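Long-range contacts in aminoglycoside N(3)-acetyltransferase III (Serratia marcescens, PDB 7LAO), which acetylates the 3-amino group of 2-deoxystreptamine antibiotics such as gentamicin, kanamycin and tobramycin with acetyl-CoA, conferring resistance to them: residues G21-V26 / E149-H154; G156-L161 / F251-I256. One frame throughout, in Å; residues are numbered along the deposited sequence.

Interaction 1: G21-V26 / E149-H154; sequences GDLIMV and ERFVGH
His154, whose CB lies 3.7 Å from CD2 of Leu23 across the contact, still donates its backbone N to Arg150 O at 2.9 Å, although it is the first residue to leave helical geometry. The same CD2 of Leu23 is equally far from the carbonyl O of Phe151, and the side chain crosses the Phe151 ring obliquely, with CG of Leu23 3.7 Å from CD1 of Phe151. Two residues later on the same side of the strand, the sulfur of Met25 sits above one face of that ring, with SD 4.5 Å from the ring centroid and only 11° off the ring normal, a Met-aromatic contact. Nearer the backbone, CB of Met25 is 3.5 Å from CZ of Phe151, and N of Met25 is 3.6 Å from CE1 of Phe151. Chi1 of 167° sets CG of Phe151 anti to the backbone N, and the ring beyond it meets the strand. The axes of strand 23-26 and helix 149-153 stay 9.8 Å apart, and the ring bridges much of the gap. A helix is thus packed through a buried aromatic onto one face of the mixed sheet, where Met58 of strand 56-60, Val158 of strand 157-161 and Val170 of helix 170-177 also touch Phe151. The union of strand and helix rests on dispersion and sulfur-ring contact, with no hydrogen bond between the two segments.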
loop_
_atom_site.group_PDB
_atom_site.type_symbol
_atom_site.label_atom_id
_atom_site.label_comp_id
_atom_site.label_asym_id
_atom_site.label_seq_id
_atom_site.Cartn_x
_atom_site.Cartn_y
_atom_site.Cartn_z
ATOM N N GLY A 21 -11.370 12.365 11.125
ATOM C CA GLY A 21 -12.302 11.495 10.431
ATOM C C GLY A 21 -11.762 10.892 9.157
ATOM O O GLY A 21 -12.393 9.981 8.596
ATOM N N ASP A 22 -10.628 11.382 8.657
ATOM C CA ASP A 22 -10.130 10.932 7.363
ATOM C C ASP A 22 -9.699 9.492 7.436
ATOM O O ASP A 22 -9.239 9.014 8.480
ATOM C CB ASP A 22 -8.894 11.734 6.934
ATOM C CG ASP A 22 -9.256 13.068 6.316
ATOM O OD1 ASP A 22 -10.472 13.304 6.166
ATOM O OD2 ASP A 22 -8.327 13.877 6.007
ATOM N N LEU A 23 -9.773 8.834 6.289
ATOM C CA LEU A 23 -9.131 7.552 6.049
ATOM C C LEU A 23 -7.868 7.807 5.221
ATOM O O LEU A 23 -7.950 8.282 4.088
ATOM C CB LEU A 23 -10.095 6.619 5.304
ATOM C CG LEU A 23 -9.510 5.374 4.641
ATOM C CD1 LEU A 23 -8.973 4.406 5.697
ATOM C CD2 LEU A 23 -10.698 4.657 3.853
ATOM N N ILE A 24 -6.694 7.522 5.802
ATOM C CA ILE A 24 -5.413 7.851 5.203
ATOM C C ILE A 24 -4.627 6.564 4.975
ATOM O O ILE A 24 -4.372 5.808 5.918
ATOM C CB ILE A 24 -4.634 8.815 6.116
ATOM C CG1 ILE A 24 -5.490 10.063 6.334
ATOM C CG2 ILE A 24 -3.291 9.229 5.448
ATOM C CD1 ILE A 24 -5.718 10.835 5.081
ATOM N N MET A 25 -4.198 6.341 3.755
ATOM C CA MET A 25 -3.189 5.328 3.481
ATOM C C MET A 25 -1.851 6.050 3.357
ATOM O O MET A 25 -1.699 6.942 2.505
ATOM C CB MET A 25 -3.502 4.565 2.200
ATOM C CG MET A 25 -2.482 3.464 1.867
ATOM S SD MET A 25 -3.176 2.234 0.645
ATOM C CE MET A 25 -1.743 1.158 0.437
ATOM N N VAL A 26 -0.875 5.646 4.183
ATOM C CA VAL A 26 0.415 6.345 4.265
ATOM C C VAL A 26 1.503 5.524 3.585
ATOM O O VAL A 26 1.662 4.331 3.873
ATOM C CB VAL A 26 0.802 6.606 5.736
ATOM C CG1 VAL A 26 2.058 7.535 5.868
ATOM C CG2 VAL A 26 -0.375 7.121 6.552
ATOM N N GLU A 149 -9.927 -1.742 -2.955
ATOM C CA GLU A 149 -11.251 -1.397 -3.471
ATOM C C GLU A 149 -12.085 -0.746 -2.381
ATOM O O GLU A 149 -12.800 0.229 -2.634
ATOM C CB GLU A 149 -11.981 -2.640 -4.044
ATOM C CG GLU A 149 -13.498 -2.368 -4.283
ATOM C CD GLU A 149 -14.290 -3.575 -4.828
ATOM O OE1 GLU A 149 -15.283 -3.345 -5.546
ATOM O OE2 GLU A 149 -13.959 -4.731 -4.498
ATOM N N ARG A 150 -11.982 -1.247 -1.143
ATOM C CA ARG A 150 -12.789 -0.661 -0.081
ATOM C C ARG A 150 -12.197 0.646 0.404
ATOM O O ARG A 150 -12.939 1.530 0.845
ATOM C CB ARG A 150 -12.971 -1.690 1.059
ATOM C CG ARG A 150 -13.749 -2.953 0.495
ATOM C CD ARG A 150 -14.054 -4.025 1.549
ATOM N NE ARG A 150 -12.810 -4.611 2.080
ATOM C CZ ARG A 150 -12.137 -5.626 1.532
ATOM N NH1 ARG A 150 -12.536 -6.216 0.424
ATOM N NH2 ARG A 150 -11.065 -6.072 2.112
ATOM N N PHE A 151 -10.879 0.768 0.371
ATOM C CA PHE A 151 -10.216 2.038 0.697
ATOM C C PHE A 151 -10.712 3.144 -0.237
ATOM O O PHE A 151 -11.092 4.234 0.223
ATOM C CB PHE A 151 -8.705 1.853 0.593
ATOM C CG PHE A 151 -7.904 3.166 0.595
ATOM C CD1 PHE A 151 -7.688 3.900 1.781
ATOM C CD2 PHE A 151 -7.339 3.609 -0.571
ATOM C CE1 PHE A 151 -6.909 5.109 1.738
ATOM C CE2 PHE A 151 -6.551 4.800 -0.623
ATOM C CZ PHE A 151 -6.361 5.542 0.509
ATOM N N VAL A 152 -10.810 2.839 -1.541
ATOM C CA VAL A 152 -11.360 3.811 -2.517
ATOM C C VAL A 152 -12.834 4.068 -2.245
ATOM O O VAL A 152 -13.263 5.224 -2.188
ATOM C CB VAL A 152 -11.158 3.312 -3.957
ATOM C CG1 VAL A 152 -11.839 4.248 -4.983
ATOM C CG2 VAL A 152 -9.680 3.157 -4.207
ATOM N N GLY A 153 -13.637 2.981 -2.036
ATOM C CA GLY A 153 -15.068 3.168 -1.795
ATOM C C GLY A 153 -15.400 3.965 -0.543
ATOM O O GLY A 153 -16.450 4.608 -0.466
ATOM N N HIS A 154 -14.522 3.951 0.458
ATOM C CA HIS A 154 -14.742 4.711 1.676
ATOM C C HIS A 154 -14.102 6.109 1.617
ATOM O O HIS A 154 -14.003 6.780 2.641
ATOM C CB HIS A 154 -14.213 3.917 2.902
ATOM C CG HIS A 154 -15.146 2.812 3.297
ATOM N ND1 HIS A 154 -16.240 3.035 4.091
ATOM C CD2 HIS A 154 -15.187 1.503 2.947
ATOM C CE1 HIS A 154 -16.919 1.903 4.231
ATOM N NE2 HIS A 154 -16.316 0.960 3.525
#

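Interaction 2: G156-L161 / F251-I256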
loop_
_atom_site.group_PDB
_atom_site.type_symbol
_atom_site.label_atom_id
_atom_site.label_comp_id
_atom_site.label_asym_id
_atom_site.label_seq_id
_atom_site.Cartn_x
_atom_site.Cartn_y
_atom_site.Cartn_z
ATOM N N GLY A 156 -10.934 7.155 0.753
ATOM C CA GLY A 156 -9.618 7.301 1.340
ATOM C C GLY A 156 -8.770 8.368 0.642
ATOM O O GLY A 156 -9.036 8.812 -0.478
ATOM N N LYS A 157 -7.752 8.834 1.355
ATOM C CA LYS A 157 -6.751 9.757 0.808
ATOM C C LYS A 157 -5.383 9.090 0.893
ATOM O O LYS A 157 -5.120 8.288 1.802
ATOM C CB LYS A 157 -6.724 11.070 1.559
ATOM C CG LYS A 157 -8.028 11.850 1.496
ATOM C CD LYS A 157 -7.883 13.111 2.277
ATOM C CE LYS A 157 -9.129 13.952 2.345
ATOM N NZ LYS A 157 -8.775 15.093 3.287
ATOM N N VAL A 158 -4.537 9.348 -0.096
ATOM C CA VAL A 158 -3.211 8.755 -0.118
ATOM C C VAL A 158 -2.226 9.820 0.354
ATOM O O VAL A 158 -2.166 10.939 -0.199
ATOM C CB VAL A 158 -2.830 8.237 -1.506
ATOM C CG1 VAL A 158 -1.400 7.692 -1.493
ATOM C CG2 VAL A 158 -3.896 7.130 -1.981
ATOM N N LEU A 159 -1.451 9.464 1.363
ATOM C CA LEU A 159 -0.440 10.364 1.931
ATOM C C LEU A 159 0.945 9.835 1.599
ATOM O O LEU A 159 1.285 8.726 2.016
ATOM C CB LEU A 159 -0.651 10.446 3.445
ATOM C CG LEU A 159 0.477 11.180 4.159
ATOM C CD1 LEU A 159 0.535 12.613 3.714
ATOM C CD2 LEU A 159 0.270 11.092 5.638
ATOM N N LEU A 160 1.754 10.615 0.850
ATOM C CA LEU A 160 3.155 10.281 0.630
ATOM C C LEU A 160 3.976 11.194 1.534
ATOM O O LEU A 160 3.883 12.419 1.420
ATOM C CB LEU A 160 3.572 10.462 -0.845
ATOM C CG LEU A 160 2.731 9.783 -1.952
ATOM C CD1 LEU A 160 3.390 9.929 -3.332
ATOM C CD2 LEU A 160 2.429 8.286 -1.628
ATOM N N LEU A 161 4.753 10.600 2.446
ATOM C CA LEU A 161 5.636 11.355 3.352
ATOM C C LEU A 161 7.062 11.098 2.906
ATOM O O LEU A 161 7.713 10.192 3.424
ATOM C CB LEU A 161 5.481 10.940 4.807
ATOM C CG LEU A 161 4.113 11.177 5.443
ATOM C CD1 LEU A 161 4.104 10.668 6.908
ATOM C CD2 LEU A 161 3.690 12.659 5.353
ATOM N N PHE A 251 -3.270 12.979 -1.864
ATOM C CA PHE A 251 -4.156 12.703 -3.009
ATOM C C PHE A 251 -5.501 12.146 -2.558
ATOM O O PHE A 251 -5.569 11.263 -1.687
ATOM C CB PHE A 251 -3.534 11.649 -3.928
ATOM C CG PHE A 251 -2.210 11.994 -4.467
ATOM C CD1 PHE A 251 -2.101 12.931 -5.472
ATOM C CD2 PHE A 251 -1.051 11.343 -4.023
ATOM C CE1 PHE A 251 -0.869 13.269 -6.042
ATOM C CE2 PHE A 251 0.214 11.682 -4.588
ATOM C CZ PHE A 251 0.295 12.618 -5.585
ATOM N N GLU A 252 -6.579 12.581 -3.224
ATOM C CA GLU A 252 -7.902 11.989 -3.030
ATOM C C GLU A 252 -7.974 10.689 -3.811
ATOM O O GLU A 252 -7.787 10.697 -5.047
ATOM C CB GLU A 252 -8.988 12.952 -3.504
ATOM C CG GLU A 252 -10.351 12.582 -3.092
ATOM C CD GLU A 252 -11.391 12.854 -4.173
ATOM O OE1 GLU A 252 -12.033 11.886 -4.650
ATOM O OE2 GLU A 252 -11.553 14.041 -4.546
ATOM N N ALA A 253 -8.274 9.567 -3.124
ATOM C CA ALA A 253 -8.078 8.276 -3.784
ATOM C C ALA A 253 -9.101 8.035 -4.904
ATOM O O ALA A 253 -8.746 7.495 -5.945
ATOM C CB ALA A 253 -8.168 7.082 -2.805
ATOM N N GLN A 254 -10.356 8.400 -4.694
ATOM C CA GLN A 254 -11.350 8.172 -5.759
ATOM C C GLN A 254 -10.962 8.925 -7.029
ATOM O O GLN A 254 -11.144 8.435 -8.151
ATOM C CB GLN A 254 -12.743 8.574 -5.267
ATOM C CG GLN A 254 -13.292 7.592 -4.188
ATOM C CD GLN A 254 -14.690 7.907 -3.556
ATOM O OE1 GLN A 254 -15.159 9.044 -3.510
ATOM N NE2 GLN A 254 -15.318 6.865 -3.021
ATOM N N ASP A 255 -10.438 10.126 -6.859
ATOM C CA ASP A 255 -10.157 10.998 -7.997
ATOM C C ASP A 255 -8.934 10.529 -8.774
ATOM O O ASP A 255 -8.976 10.447 -10.009
ATOM C CB ASP A 255 -9.981 12.427 -7.515
ATOM C CG ASP A 255 -10.223 13.438 -8.656
ATOM O OD1 ASP A 255 -9.309 14.162 -8.992
ATOM O OD2 ASP A 255 -11.302 13.444 -9.242
ATOM N N ILE A 256 -7.887 10.094 -8.081
ATOM C CA ILE A 256 -6.709 9.662 -8.817
ATOM C C ILE A 256 -6.931 8.310 -9.463
ATOM O O ILE A 256 -6.356 8.017 -10.531
ATOM C CB ILE A 256 -5.464 9.666 -7.920
ATOM C CG1 ILE A 256 -4.223 9.752 -8.806
ATOM C CG2 ILE A 256 -5.471 8.403 -6.921
ATOM C CD1 ILE A 256 -2.967 10.048 -8.016
HETATM O O HOH W 1 -11.306 9.104 -2.034
#
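Val158 and Phe251 form an antiparallel hydrogen-bonded pair, joined in both directions: Val158 N donates to Phe251 O at 2.7 Å (161° at the hydrogen), and Phe251 N returns the bond to Val158 O at 2.9 Å (170°). Both donors lie in the plane of the carbonyl they reach. Phe251 O has a second, weaker neighbour in the CA-H of Lys157, with CA 3.1 Å from the oxygen. The next pair, Lys157 with Glu252, is non-hydrogen-bonded; strand 246-252 ends there, and Glu252 is the N-cap of helix 253-268. The carbonyl of Gly156 meets that helix start. Its oxygen takes Ala253 N at 2.9 Å, and a water donates to the same Gly156 O at 2.8 Å while accepting from Gln254 N at 2.9 Å. Two N-H groups of the first helical turn are therefore satisfied, directly or through water, by one carbonyl. Packing here is tight, for CB of Ala253 comes within 3.0 Å of Gly156 O.

On the sheet face carrying Val158 and Phe251, chi1 of -58° sets CG of Phe251 beside its own backbone N, the N that bonds to Val158 O, and the ring beyond is bordered by aliphatic groups. CD1 of Leu160 touches CE2 of Phe251 at 3.8 Å, in the ring plane at its edge, whereas CD1 of Ile256 lies over one face, displaced toward the rim. Lys157 points to the other face of the sheet and pairs with Asp22 in a salt bridge. Tyr232 and Val233 of helix 224-233 cover Phe251 further. Strand 157-161 lies between strands 23-28 and 246-252 of the mixed sheet, and strand 246-252 runs directly into helix 253-268.

In the fold
From the N terminus, strand 23-28 enters the mixed sheet early, and interaction 1 closes a loop of 122 residues when helix 147-153 returns to pack on it. A short turn leads from that helix into strand 157-161, which pairs in parallel with strand 23-28. Interaction 2 then closes a second loop of 89 residues, including the two-stranded sheet 185-192/200-207, when strand 246-252 comes back antiparallel. The loops lie in series, neither crossing nor nesting. They meet where strands 23-28 and 157-161 adjoin, through probable hydrogen bonds from Leu159 N to Met25 O and from Lys157 N to Leu23 O. Helix 147-153 packs on strand 23-28, helix 253-268 continues from strand 246-252, and both strands belong to one sheet.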